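Ferredoxin-NADP reductase (Neisseria gonorrhoeae MIA_2011_03-10, PDB 5TR9) probably catalyses reversible electron transfer between ferredoxin and NADP(H), using a bound flavin-adenine dinucleotide as its redox cofactor. Local coordinates at residues E41-K46 and K106-F111; G48-L53 and W63-V68; D167-L172 and H183-V188. All blocks are in the same frame, centred on the assembly; numbering follows the deposited sequence.

Contact 1 of 3, residues E41-K46 and K106-F111; sequences ESYRFK and KNATGF
Two loops beside the antiparallel sheet of the FAD-binding domain meet where Tyr43 and Phe45 receive the methyl of Ala108. That methyl is the apolar centre of the contact: Ala108 CB lies 3.5 Å from Tyr43 OH and 3.6 Å from Phe45 CB, and it points at the facing loop. Tyr43 CG stands anti to the backbone N (chi1 -170°), and the ring passes Lys106 on its way to Ala108, with Tyr43 CE1 3.8 Å from Lys106 O, an approach oblique to the ring.

Waters mediate much of the polar part. The segment 41-46 comes between strands 32-38 and 50-57, while 106-111 leaves strand 101-105 on the way to the NAD-binding domain, and single waters bridge the two loops. Water 2 lies in the plane of the Tyr43 ring at its edge, accepting from Tyr43 OH at 2.8 Å and donating to Asn107 O at 2.8 Å. Water 3 accepts from Ala108 N at 2.9 Å and donates to Arg44 O at 2.8 Å, linking the two backbones through one water. A further water, water 4, accepts from Arg44 N at 3.0 Å and also approaches Lys106 O. Tyr43 OH has a direct protein partner in Ser51 OG on strand 50-57, and the side chains of Tyr43 and Phe45 both rest on Leu77 of strand 76-82.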
loop_
_atom_site.group_PDB
_atom_site.type_symbol
_atom_site.label_atom_id
_atom_site.label_comp_id
_atom_site.label_asym_id
_atom_site.label_seq_id
_atom_site.Cartn_x
_atom_site.Cartn_y
_atom_site.Cartn_z
ATOM N N GLU A 41 -8.277 11.193 19.230
ATOM C CA GLU A 41 -8.254 10.068 20.152
ATOM C C GLU A 41 -9.206 8.966 19.719
ATOM O O GLU A 41 -8.920 7.782 19.920
ATOM C CB GLU A 41 -8.620 10.583 21.546
ATOM C CG GLU A 41 -8.183 9.734 22.706
ATOM C CD GLU A 41 -8.528 10.384 24.040
ATOM O OE1 GLU A 41 -9.688 10.257 24.493
ATOM O OE2 GLU A 41 -7.641 11.039 24.625
ATOM N N SER A 42 -10.328 9.331 19.105
ATOM C CA SER A 42 -11.369 8.380 18.742
ATOM C C SER A 42 -11.136 7.694 17.402
ATOM O O SER A 42 -11.924 6.814 17.041
ATOM C CB SER A 42 -12.727 9.081 18.705
ATOM O OG SER A 42 -12.749 10.065 17.685
ATOM N N TYR A 43 -10.102 8.058 16.644
ATOM C CA TYR A 43 -9.958 7.518 15.288
ATOM C C TYR A 43 -9.274 6.158 15.334
ATOM O O TYR A 43 -8.081 6.066 15.639
ATOM C CB TYR A 43 -9.172 8.466 14.392
ATOM C CG TYR A 43 -9.215 8.060 12.932
ATOM C CD1 TYR A 43 -10.314 8.376 12.140
ATOM C CD2 TYR A 43 -8.163 7.368 12.348
ATOM C CE1 TYR A 43 -10.370 8.005 10.806
ATOM C CE2 TYR A 43 -8.203 6.986 10.998
ATOM C CZ TYR A 43 -9.308 7.324 10.232
ATOM O OH TYR A 43 -9.362 6.957 8.901
ATOM N N ARG A 44 -10.018 5.108 14.985
ATOM C CA ARG A 44 -9.517 3.739 14.970
ATOM C C ARG A 44 -9.438 3.234 13.538
ATOM O O ARG A 44 -10.302 3.549 12.710
ATOM C CB ARG A 44 -10.434 2.817 15.772
ATOM C CG ARG A 44 -10.779 3.335 17.154
ATOM C CD ARG A 44 -9.595 3.204 18.086
ATOM N NE ARG A 44 -9.055 1.849 18.055
ATOM C CZ ARG A 44 -9.597 0.812 18.687
ATOM N NH1 ARG A 44 -10.700 0.973 19.411
ATOM N NH2 ARG A 44 -9.035 -0.387 18.595
ATOM N N PHE A 45 -8.416 2.432 13.243
ATOM C CA PHE A 45 -8.383 1.763 11.952
ATOM C C PHE A 45 -7.633 0.453 12.108
ATOM O O PHE A 45 -6.945 0.224 13.108
ATOM C CB PHE A 45 -7.757 2.644 10.856
ATOM C CG PHE A 45 -6.279 2.864 11.008
ATOM C CD1 PHE A 45 -5.785 3.855 11.864
ATOM C CD2 PHE A 45 -5.377 2.086 10.276
ATOM C CE1 PHE A 45 -4.414 4.059 11.989
ATOM C CE2 PHE A 45 -4.008 2.278 10.397
ATOM C CZ PHE A 45 -3.525 3.269 11.268
ATOM N N LYS A 46 -7.828 -0.434 11.140
ATOM C CA LYS A 46 -7.049 -1.655 11.051
ATOM C C LYS A 46 -5.997 -1.480 9.967
ATOM O O LYS A 46 -6.285 -0.944 8.893
ATOM C CB LYS A 46 -7.933 -2.860 10.730
ATOM C CG LYS A 46 -8.967 -3.176 11.789
ATOM C CD LYS A 46 -9.822 -4.360 11.342
ATOM C CE LYS A 46 -10.996 -4.596 12.264
ATOM N NZ LYS A 46 -10.562 -5.089 13.600
ATOM N N LYS A 106 -14.700 10.253 9.879
ATOM C CA LYS A 106 -14.576 9.519 11.138
ATOM C C LYS A 106 -14.392 8.017 10.933
ATOM O O LYS A 106 -13.968 7.325 11.866
ATOM C CB LYS A 106 -15.793 9.782 12.032
ATOM C CG LYS A 106 -15.818 11.186 12.616
ATOM C CD LYS A 106 -17.012 11.411 13.525
ATOM C CE LYS A 106 -16.963 12.813 14.105
ATOM N NZ LYS A 106 -18.188 13.128 14.899
ATOM N N ASN A 107 -14.678 7.497 9.744
ATOM C CA ASN A 107 -14.647 6.061 9.504
ATOM C C ASN A 107 -13.499 5.693 8.575
ATOM O O ASN A 107 -13.310 6.330 7.530
ATOM C CB ASN A 107 -15.964 5.581 8.902
ATOM C CG ASN A 107 -15.985 4.078 8.675
ATOM O OD1 ASN A 107 -15.936 3.293 9.626
ATOM N ND2 ASN A 107 -16.057 3.670 7.409
ATOM N N ALA A 108 -12.745 4.666 8.952
ATOM C CA ALA A 108 -11.787 4.025 8.065
ATOM C C ALA A 108 -12.420 2.783 7.453
ATOM O O ALA A 108 -13.244 2.111 8.082
ATOM C CB ALA A 108 -10.498 3.655 8.808
ATOM N N THR A 109 -12.005 2.464 6.227
ATOM C CA THR A 109 -12.697 1.500 5.380
ATOM C C THR A 109 -11.679 0.576 4.726
ATOM O O THR A 109 -10.516 0.940 4.543
ATOM C CB THR A 109 -13.514 2.247 4.278
ATOM O OG1 THR A 109 -14.457 3.127 4.899
ATOM C CG2 THR A 109 -14.260 1.292 3.353
ATOM N N GLY A 110 -12.125 -0.626 4.365
ATOM C CA GLY A 110 -11.323 -1.440 3.477
ATOM C C GLY A 110 -11.158 -2.866 3.942
ATOM O O GLY A 110 -11.344 -3.175 5.131
ATOM N N PHE A 111 -10.784 -3.745 3.009
ATOM C CA PHE A 111 -10.745 -5.176 3.277
ATOM C C PHE A 111 -9.376 -5.794 3.033
ATOM O O PHE A 111 -9.272 -7.028 2.973
ATOM C CB PHE A 111 -11.819 -5.881 2.440
ATOM C CG PHE A 111 -13.202 -5.360 2.701
ATOM C CD1 PHE A 111 -13.847 -5.645 3.894
ATOM C CD2 PHE A 111 -13.843 -4.554 1.772
ATOM C CE1 PHE A 111 -15.119 -5.152 4.150
ATOM C CE2 PHE A 111 -15.114 -4.062 2.022
ATOM C CZ PHE A 111 -15.748 -4.360 3.214
HETATM O O HOH W 1 -13.753 8.044 14.601
HETATM O O HOH W 2 -11.296 8.284 7.449
HETATM O O HOH W 3 -12.811 3.436 11.575
HETATM O O HOH W 4 -12.839 5.709 14.078
#

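Contact 2 of 3, residues G48-L53 and W63-V68; sequences GQFSRL and WRAYSV. With FAD (flavin-adenine dinucleotide), chain C.
Leu53 and Arg64 face each other as an antiparallel hydrogen-bonded pair in the hairpin of strands 50-57 and 60-67, whose segments run at 147° to each other. Arg64 N donates to Leu53 O over 2.9 Å, with an N-H...O angle of 166°, and Leu53 N returns a similar bond to Arg64 O. The sequence Arg64-Ala65-Tyr66-Ser67 matches the RxYS/T flavin-binding motif of ferredoxin-NADP reductase relatives.

From the strand the Arg64 side chain climbs along the cofactor. Its CB is 3.5 Å from FAD O2', CG keeps near the same hydroxyl, and the bend at chi2 (-68°) places CD, which comes to 3.7 Å from FAD O2A. At the tip the guanidinium meets the diphosphate through its edge: Arg64 NE bonds to FAD O2A at 2.9 Å and Arg64 NH2 to FAD O1A at 3.2 Å, with FAD PA lying in the guanidinium plane. The third nitrogen turns back, Arg64 NH1 donating to Trp63 O at 3.0 Å, so three bonds from three nitrogens fix the group's rotation. Its positive charge probably offsets the diphosphate.

The following residues continue along the cofactor: Ala65 O accepts from the ribityl O2', Tyr66 OH shares a hydrogen bond with O4', and Ser67 N donates to flavin O4. Leu53 CD1 approaches Tyr66 CD2 at 3.7 Å, obliquely to the ring, its side chain crossing the tyrosine at about a right angle. On the partner strand, Phe50 presents a ring face to the flavin's dimethylbenzene end, where methyl C7M sits over the ring centre, 3.7 Å from Phe50 CE2.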
loop_
_atom_site.group_PDB
_atom_site.type_symbol
_atom_site.label_atom_id
_atom_site.label_comp_id
_atom_site.label_asym_id
_atom_site.label_seq_id
_atom_site.Cartn_x
_atom_site.Cartn_y
_atom_site.Cartn_z
ATOM N N GLY A 48 -3.900 -1.584 6.854
ATOM C CA GLY A 48 -4.340 -1.919 5.519
ATOM C C GLY A 48 -5.540 -1.113 5.049
ATOM O O GLY A 48 -5.822 -1.085 3.839
ATOM N N GLN A 49 -6.240 -0.453 5.961
ATOM C CA GLN A 49 -7.430 0.309 5.612
ATOM C C GLN A 49 -7.079 1.724 5.152
ATOM O O GLN A 49 -5.937 2.188 5.264
ATOM C CB GLN A 49 -8.384 0.349 6.805
ATOM C CG GLN A 49 -9.012 -1.014 7.070
ATOM C CD GLN A 49 -10.140 -0.934 8.065
ATOM O OE1 GLN A 49 -10.025 -0.299 9.120
ATOM N NE2 GLN A 49 -11.259 -1.573 7.734
ATOM N N PHE A 50 -8.085 2.404 4.595
ATOM C CA PHE A 50 -7.900 3.758 4.093
ATOM C C PHE A 50 -8.835 4.759 4.768
ATOM O O PHE A 50 -9.927 4.422 5.245
ATOM C CB PHE A 50 -8.054 3.813 2.553
ATOM C CG PHE A 50 -9.401 3.372 2.022
ATOM C CD1 PHE A 50 -10.436 4.295 1.837
ATOM C CD2 PHE A 50 -9.613 2.052 1.637
ATOM C CE1 PHE A 50 -11.673 3.892 1.308
ATOM C CE2 PHE A 50 -10.848 1.642 1.111
ATOM C CZ PHE A 50 -11.870 2.563 0.946
ATOM N N SER A 51 -8.351 6.003 4.828
ATOM C CA SER A 51 -9.085 7.161 5.308
ATOM C C SER A 51 -9.707 7.893 4.131
ATOM O O SER A 51 -9.321 7.702 2.979
ATOM C CB SER A 51 -8.155 8.133 6.034
ATOM O OG SER A 51 -7.410 7.502 7.060
ATOM N N ARG A 52 -10.673 8.745 4.436
ATOM C CA ARG A 52 -11.157 9.741 3.488
ATOM C C ARG A 52 -10.764 11.108 4.028
ATOM O O ARG A 52 -11.123 11.456 5.158
ATOM C CB ARG A 52 -12.667 9.637 3.276
ATOM C CG ARG A 52 -13.052 8.716 2.132
ATOM C CD ARG A 52 -14.564 8.547 2.009
ATOM N NE ARG A 52 -15.313 9.789 2.205
ATOM C CZ ARG A 52 -15.842 10.519 1.223
ATOM N NH1 ARG A 52 -15.702 10.145 -0.041
ATOM N NH2 ARG A 52 -16.517 11.624 1.511
ATOM N N LEU A 53 -10.002 11.855 3.236
ATOM C CA LEU A 53 -9.500 13.168 3.607
ATOM C C LEU A 53 -10.164 14.207 2.726
ATOM O O LEU A 53 -10.493 13.934 1.568
ATOM C CB LEU A 53 -7.984 13.264 3.429
ATOM C CG LEU A 53 -7.139 12.223 4.163
ATOM C CD1 LEU A 53 -5.642 12.434 3.862
ATOM C CD2 LEU A 53 -7.412 12.291 5.663
ATOM N N TRP A 63 -13.230 15.566 -1.508
ATOM C CA TRP A 63 -12.864 14.392 -0.720
ATOM C C TRP A 63 -12.137 13.374 -1.580
ATOM O O TRP A 63 -12.539 13.133 -2.726
ATOM C CB TRP A 63 -14.097 13.710 -0.141
ATOM C CG TRP A 63 -14.821 14.496 0.886
ATOM C CD1 TRP A 63 -15.913 15.287 0.695
ATOM C CD2 TRP A 63 -14.518 14.553 2.283
ATOM N NE1 TRP A 63 -16.311 15.843 1.891
ATOM C CE2 TRP A 63 -15.470 15.406 2.880
ATOM C CE3 TRP A 63 -13.537 13.960 3.085
ATOM C CZ2 TRP A 63 -15.463 15.691 4.251
ATOM C CZ3 TRP A 63 -13.532 14.242 4.446
ATOM C CH2 TRP A 63 -14.486 15.102 5.011
ATOM N N ARG A 64 -11.117 12.731 -1.000
ATOM C CA ARG A 64 -10.399 11.639 -1.662
ATOM C C ARG A 64 -9.943 10.608 -0.633
ATOM O O ARG A 64 -9.707 10.933 0.535
ATOM C CB ARG A 64 -9.168 12.141 -2.442
ATOM C CG ARG A 64 -9.475 13.019 -3.664
ATOM C CD ARG A 64 -10.150 12.221 -4.770
ATOM N NE ARG A 64 -10.217 12.953 -6.039
ATOM C CZ ARG A 64 -11.175 13.823 -6.360
ATOM N NH1 ARG A 64 -12.147 14.112 -5.493
ATOM N NH2 ARG A 64 -11.162 14.418 -7.554
ATOM N N ALA A 65 -9.771 9.364 -1.090
ATOM C CA ALA A 65 -9.327 8.275 -0.220
ATOM C C ALA A 65 -7.807 8.101 -0.260
ATOM O O ALA A 65 -7.177 8.240 -1.317
ATOM C CB ALA A 65 -9.998 6.961 -0.630
ATOM N N TYR A 66 -7.221 7.771 0.901
ATOM C CA TYR A 66 -5.782 7.517 1.032
ATOM C C TYR A 66 -5.556 6.396 2.029
ATOM O O TYR A 66 -6.117 6.430 3.124
ATOM C CB TYR A 66 -5.015 8.775 1.494
ATOM C CG TYR A 66 -5.199 9.860 0.475
ATOM C CD1 TYR A 66 -4.381 9.926 -0.649
ATOM C CD2 TYR A 66 -6.234 10.774 0.605
ATOM C CE1 TYR A 66 -4.598 10.879 -1.624
ATOM C CE2 TYR A 66 -6.460 11.720 -0.357
ATOM C CZ TYR A 66 -5.636 11.777 -1.457
ATOM O OH TYR A 66 -5.889 12.719 -2.417
ATOM N N SER A 67 -4.726 5.421 1.667
ATOM C CA SER A 67 -4.386 4.372 2.633
ATOM C C SER A 67 -3.503 4.920 3.745
ATOM O O SER A 67 -2.544 5.650 3.491
ATOM C CB SER A 67 -3.647 3.227 1.947
ATOM O OG SER A 67 -4.409 2.697 0.875
ATOM N N VAL A 68 -3.798 4.537 4.991
ATOM C CA VAL A 68 -2.935 4.975 6.087
ATOM C C VAL A 68 -1.588 4.275 5.975
ATOM O O VAL A 68 -1.522 3.042 5.893
ATOM C CB VAL A 68 -3.586 4.698 7.449
ATOM C CG1 VAL A 68 -2.697 5.271 8.557
ATOM C CG2 VAL A 68 -4.972 5.319 7.511
HETATM P PA FAD C . -8.242 12.633 -9.403
HETATM O O1A FAD C . -9.282 13.495 -10.038
HETATM O O2A FAD C . -8.687 11.822 -8.191
HETATM O O5B FAD C . -7.646 11.599 -10.411
HETATM C C5B FAD C . -7.218 11.995 -11.729
HETATM C C4B FAD C . -6.573 10.788 -12.365
HETATM O O4B FAD C . -5.286 10.570 -11.751
HETATM C C3B FAD C . -7.315 9.476 -12.158
HETATM O O3B FAD C . -8.337 9.282 -13.130
HETATM C C2B FAD C . -6.200 8.440 -12.318
HETATM O O2B FAD C . -5.937 8.164 -13.691
HETATM C C1B FAD C . -4.991 9.182 -11.747
HETATM N N9A FAD C . -4.624 8.814 -10.387
HETATM C C8A FAD C . -5.282 9.129 -9.229
HETATM N N7A FAD C . -4.678 8.703 -8.143
HETATM C C5A FAD C . -3.536 8.082 -8.626
HETATM C C6A FAD C . -2.475 7.424 -7.980
HETATM N N6A FAD C . -2.399 7.274 -6.653
HETATM N N1A FAD C . -1.496 6.902 -8.754
HETATM C C2A FAD C . -1.574 7.053 -10.081
HETATM N N3A FAD C . -2.528 7.652 -10.802
HETATM C C4A FAD C . -3.482 8.157 -10.007
HETATM N N1 FAD C . -3.781 8.078 -3.972
HETATM C C2 FAD C . -2.556 8.227 -3.394
HETATM O O2 FAD C . -1.726 9.031 -3.847
HETATM N N3 FAD C . -2.227 7.443 -2.294
HETATM C C4 FAD C . -3.045 6.492 -1.703
HETATM O O4 FAD C . -2.660 5.861 -0.719
HETATM C C4X FAD C . -4.341 6.359 -2.322
HETATM N N5 FAD C . -5.177 5.459 -1.835
HETATM C C5X FAD C . -6.417 5.339 -2.433
HETATM C C6 FAD C . -7.316 4.397 -1.927
HETATM C C7 FAD C . -8.575 4.234 -2.492
HETATM C C7M FAD C . -9.527 3.221 -1.913
HETATM C C8 FAD C . -8.955 5.036 -3.580
HETATM C C8M FAD C . -10.320 4.882 -4.206
HETATM C C9 FAD C . -8.058 5.971 -4.093
HETATM C C9A FAD C . -6.798 6.134 -3.527
HETATM N N10 FAD C . -5.847 7.046 -4.045
HETATM C C10 FAD C . -4.626 7.202 -3.448
HETATM C "C1'" FAD C . -6.213 8.006 -5.089
HETATM C "C2'" FAD C . -6.633 9.335 -4.435
HETATM O "O2'" FAD C . -7.890 9.219 -3.763
HETATM C "C3'" FAD C . -6.708 10.469 -5.459
HETATM O "O3'" FAD C . -7.461 10.041 -6.588
HETATM C "C4'" FAD C . -5.347 11.064 -5.826
HETATM O "O4'" FAD C . -4.806 11.719 -4.675
HETATM C "C5'" FAD C . -5.420 12.055 -6.968
HETATM O "O5'" FAD C . -6.408 13.057 -6.657
HETATM P P FAD C . -6.674 14.265 -7.650
HETATM O O1P FAD C . -5.403 15.090 -7.813
HETATM O O2P FAD C . -7.909 14.957 -7.188
HETATM O O3P FAD C . -6.967 13.498 -9.031
HETATM O O HOH W 5 -3.493 1.093 6.070
HETATM O O HOH W 6 -6.249 0.824 1.732
#

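Contact 3 of 3, residues D167-L172 and H183-V188; sequences DRLAAL and HSFRFV
Phe187 and Phe185 meet the helix end through one hydroxyl: Ser173 OG, just past Leu172, is hydrogen-bonded to Phe187 N and weakly to Phe185 O, tying the helix to the strand. Alongside this grip two leucines meet the two phenylalanines, each crossing its partner at about a right angle.

Leu169 covers one face of Phe187. Its CB is 3.8 Å from the Phe187 ring centroid, 17° off the normal, and its CD1 reaches farther across the same ring to 3.6 Å from Phe187 CE1. One turn on, Leu172 does the like for Phe185, by its CD2 branch: this methyl is 3.8 Å from the Phe185 centroid, 23° off the normal. The Leu169 CB and Leu172 CD2 approaches are CH-pi contacts; the segment axes come within 7.4 Å. Both phenylalanines start toward the helix at CB, and CG, anti to the backbone N (chi1 168° for Phe185), carries each ring on to its leucine. Leu169 O lies in the plane of the Phe185 ring at its edge, 3.5 Å from Phe185 CE2.

Helix 166-173 is the connection of a beta-alpha-beta crossover in the Rossmann-like NAD-binding domain: it follows strand 150-157 and leads to strand 185-191, its parallel neighbour, while Leu139 of helix 133-139 packs on Leu169 and Phe185, and Arg145 of helix 142-147 on Leu172 and Phe185.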
loop_
_atom_site.group_PDB
_atom_site.type_symbol
_atom_site.label_atom_id
_atom_site.label_comp_id
_atom_site.label_asym_id
_atom_site.label_seq_id
_atom_site.Cartn_x
_atom_site.Cartn_y
_atom_site.Cartn_z
ATOM N N ASP A 167 15.409 2.298 0.617
ATOM C CA ASP A 167 16.456 2.198 1.631
ATOM C C ASP A 167 15.913 1.609 2.924
ATOM O O ASP A 167 16.555 0.754 3.545
ATOM C CB ASP A 167 17.078 3.569 1.893
ATOM C CG ASP A 167 17.897 4.073 0.721
ATOM O OD1 ASP A 167 18.041 3.332 -0.274
ATOM O OD2 ASP A 167 18.393 5.217 0.799
ATOM N N ARG A 168 14.722 2.045 3.335
ATOM C CA ARG A 168 14.126 1.547 4.570
ATOM C C ARG A 168 13.795 0.060 4.467
ATOM O O ARG A 168 14.093 -0.719 5.382
ATOM C CB ARG A 168 12.870 2.360 4.893
ATOM C CG ARG A 168 11.840 1.639 5.749
ATOM C CD ARG A 168 10.549 2.441 5.822
ATOM N NE ARG A 168 9.520 1.758 6.601
ATOM C CZ ARG A 168 8.282 2.214 6.769
ATOM N NH1 ARG A 168 7.911 3.362 6.210
ATOM N NH2 ARG A 168 7.412 1.523 7.497
ATOM N N LEU A 169 13.171 -0.350 3.365
ATOM C CA LEU A 169 12.720 -1.735 3.253
ATOM C C LEU A 169 13.865 -2.683 2.909
ATOM O O LEU A 169 13.855 -3.836 3.348
ATOM C CB LEU A 169 11.599 -1.843 2.222
ATOM C CG LEU A 169 10.354 -1.012 2.552
ATOM C CD1 LEU A 169 9.408 -1.012 1.367
ATOM C CD2 LEU A 169 9.647 -1.537 3.782
ATOM N N ALA A 170 14.861 -2.222 2.149
ATOM C CA ALA A 170 16.036 -3.058 1.927
ATOM C C ALA A 170 16.766 -3.329 3.237
ATOM O O ALA A 170 17.256 -4.443 3.466
ATOM C CB ALA A 170 16.969 -2.401 0.910
ATOM N N ALA A 171 16.834 -2.328 4.122
ATOM C CA ALA A 171 17.499 -2.529 5.406
ATOM C C ALA A 171 16.718 -3.495 6.293
ATOM O O ALA A 171 17.313 -4.335 6.977
ATOM C CB ALA A 171 17.699 -1.187 6.110
ATOM N N LEU A 172 15.384 -3.391 6.294
ATOM C CA LEU A 172 14.558 -4.353 7.021
ATOM C C LEU A 172 14.739 -5.765 6.472
ATOM O O LEU A 172 14.594 -6.751 7.210
ATOM C CB LEU A 172 13.088 -3.934 6.941
ATOM C CG LEU A 172 12.081 -4.640 7.851
ATOM C CD1 LEU A 172 12.282 -4.193 9.290
ATOM C CD2 LEU A 172 10.647 -4.369 7.390
ATOM N N HIS A 183 11.378 -15.729 10.971
ATOM C CA HIS A 183 10.395 -15.334 9.965
ATOM C C HIS A 183 10.895 -14.148 9.143
ATOM O O HIS A 183 10.811 -12.991 9.559
ATOM C CB HIS A 183 9.056 -14.998 10.618
ATOM C CG HIS A 183 8.347 -16.187 11.191
ATOM N ND1 HIS A 183 7.031 -16.142 11.605
ATOM C CD2 HIS A 183 8.771 -17.452 11.426
ATOM C CE1 HIS A 183 6.676 -17.329 12.065
ATOM N NE2 HIS A 183 7.715 -18.141 11.969
ATOM N N SER A 184 11.401 -14.456 7.960
ATOM C CA SER A 184 12.118 -13.472 7.171
ATOM C C SER A 184 11.157 -12.478 6.523
ATOM O O SER A 184 10.015 -12.800 6.181
ATOM C CB SER A 184 12.960 -14.169 6.103
ATOM O OG SER A 184 13.877 -13.272 5.501
ATOM N N PHE A 185 11.633 -11.248 6.376
ATOM C CA PHE A 185 10.993 -10.248 5.541
ATOM C C PHE A 185 11.834 -10.089 4.283
ATOM O O PHE A 185 13.064 -10.014 4.370
ATOM C CB PHE A 185 10.866 -8.902 6.256
ATOM C CG PHE A 185 10.470 -7.785 5.339
ATOM C CD1 PHE A 185 9.178 -7.706 4.845
ATOM C CD2 PHE A 185 11.396 -6.831 4.933
ATOM C CE1 PHE A 185 8.810 -6.691 3.970
ATOM C CE2 PHE A 185 11.029 -5.808 4.068
ATOM C CZ PHE A 185 9.731 -5.738 3.586
ATOM N N ARG A 186 11.181 -10.086 3.123
ATOM C CA ARG A 186 11.842 -9.907 1.838
ATOM C C ARG A 186 11.234 -8.714 1.123
ATOM O O ARG A 186 10.007 -8.576 1.068
ATOM C CB ARG A 186 11.705 -11.146 0.941
ATOM C CG ARG A 186 12.461 -12.388 1.402
ATOM C CD ARG A 186 11.815 -13.057 2.611
ATOM N NE ARG A 186 12.330 -14.414 2.796
ATOM C CZ ARG A 186 11.770 -15.496 2.268
ATOM N NH1 ARG A 186 10.665 -15.383 1.532
ATOM N NH2 ARG A 186 12.316 -16.691 2.475
ATOM N N PHE A 187 12.086 -7.864 0.557
ATOM C CA PHE A 187 11.641 -6.751 -0.270
ATOM C C PHE A 187 12.238 -6.885 -1.662
ATOM O O PHE A 187 13.454 -7.052 -1.807
ATOM C CB PHE A 187 12.048 -5.408 0.355
ATOM C CG PHE A 187 11.740 -4.220 -0.516
ATOM C CD1 PHE A 187 10.428 -3.906 -0.845
ATOM C CD2 PHE A 187 12.764 -3.428 -1.012
ATOM C CE1 PHE A 187 10.133 -2.802 -1.651
ATOM C CE2 PHE A 187 12.474 -2.324 -1.812
ATOM C CZ PHE A 187 11.164 -2.018 -2.132
ATOM N N VAL A 188 11.385 -6.804 -2.676
ATOM C CA VAL A 188 11.810 -6.909 -4.070
ATOM C C VAL A 188 11.346 -5.663 -4.815
ATOM O O VAL A 188 10.147 -5.520 -5.092
ATOM C CB VAL A 188 11.246 -8.175 -4.729
ATOM C CG1 VAL A 188 11.681 -8.247 -6.189
ATOM C CG2 VAL A 188 11.707 -9.420 -3.966
#

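How the contacts relate
Contacts 1 and 2 belong to the FAD-binding half of the chain, with centres 9 Å apart. Contact 2 is nested within the loop that contact 1 closes, and they touch directly: Thr109 O approaches Phe50 N at 2.8 Å, a probable hydrogen bond, and Phe45 packs on Val68. The hydrated loops of contact 1 thus adjoin the hairpin that carries the flavin. Contact 3 comes later in sequence, in the parallel sheet of the NAD-binding domain, its centre about 25 Å from that of contact 2 and 27 Å from that of contact 1, without touching either. This is the two-domain plan of the reductase family, flavin on one domain and, by family, the nucleotide on the other.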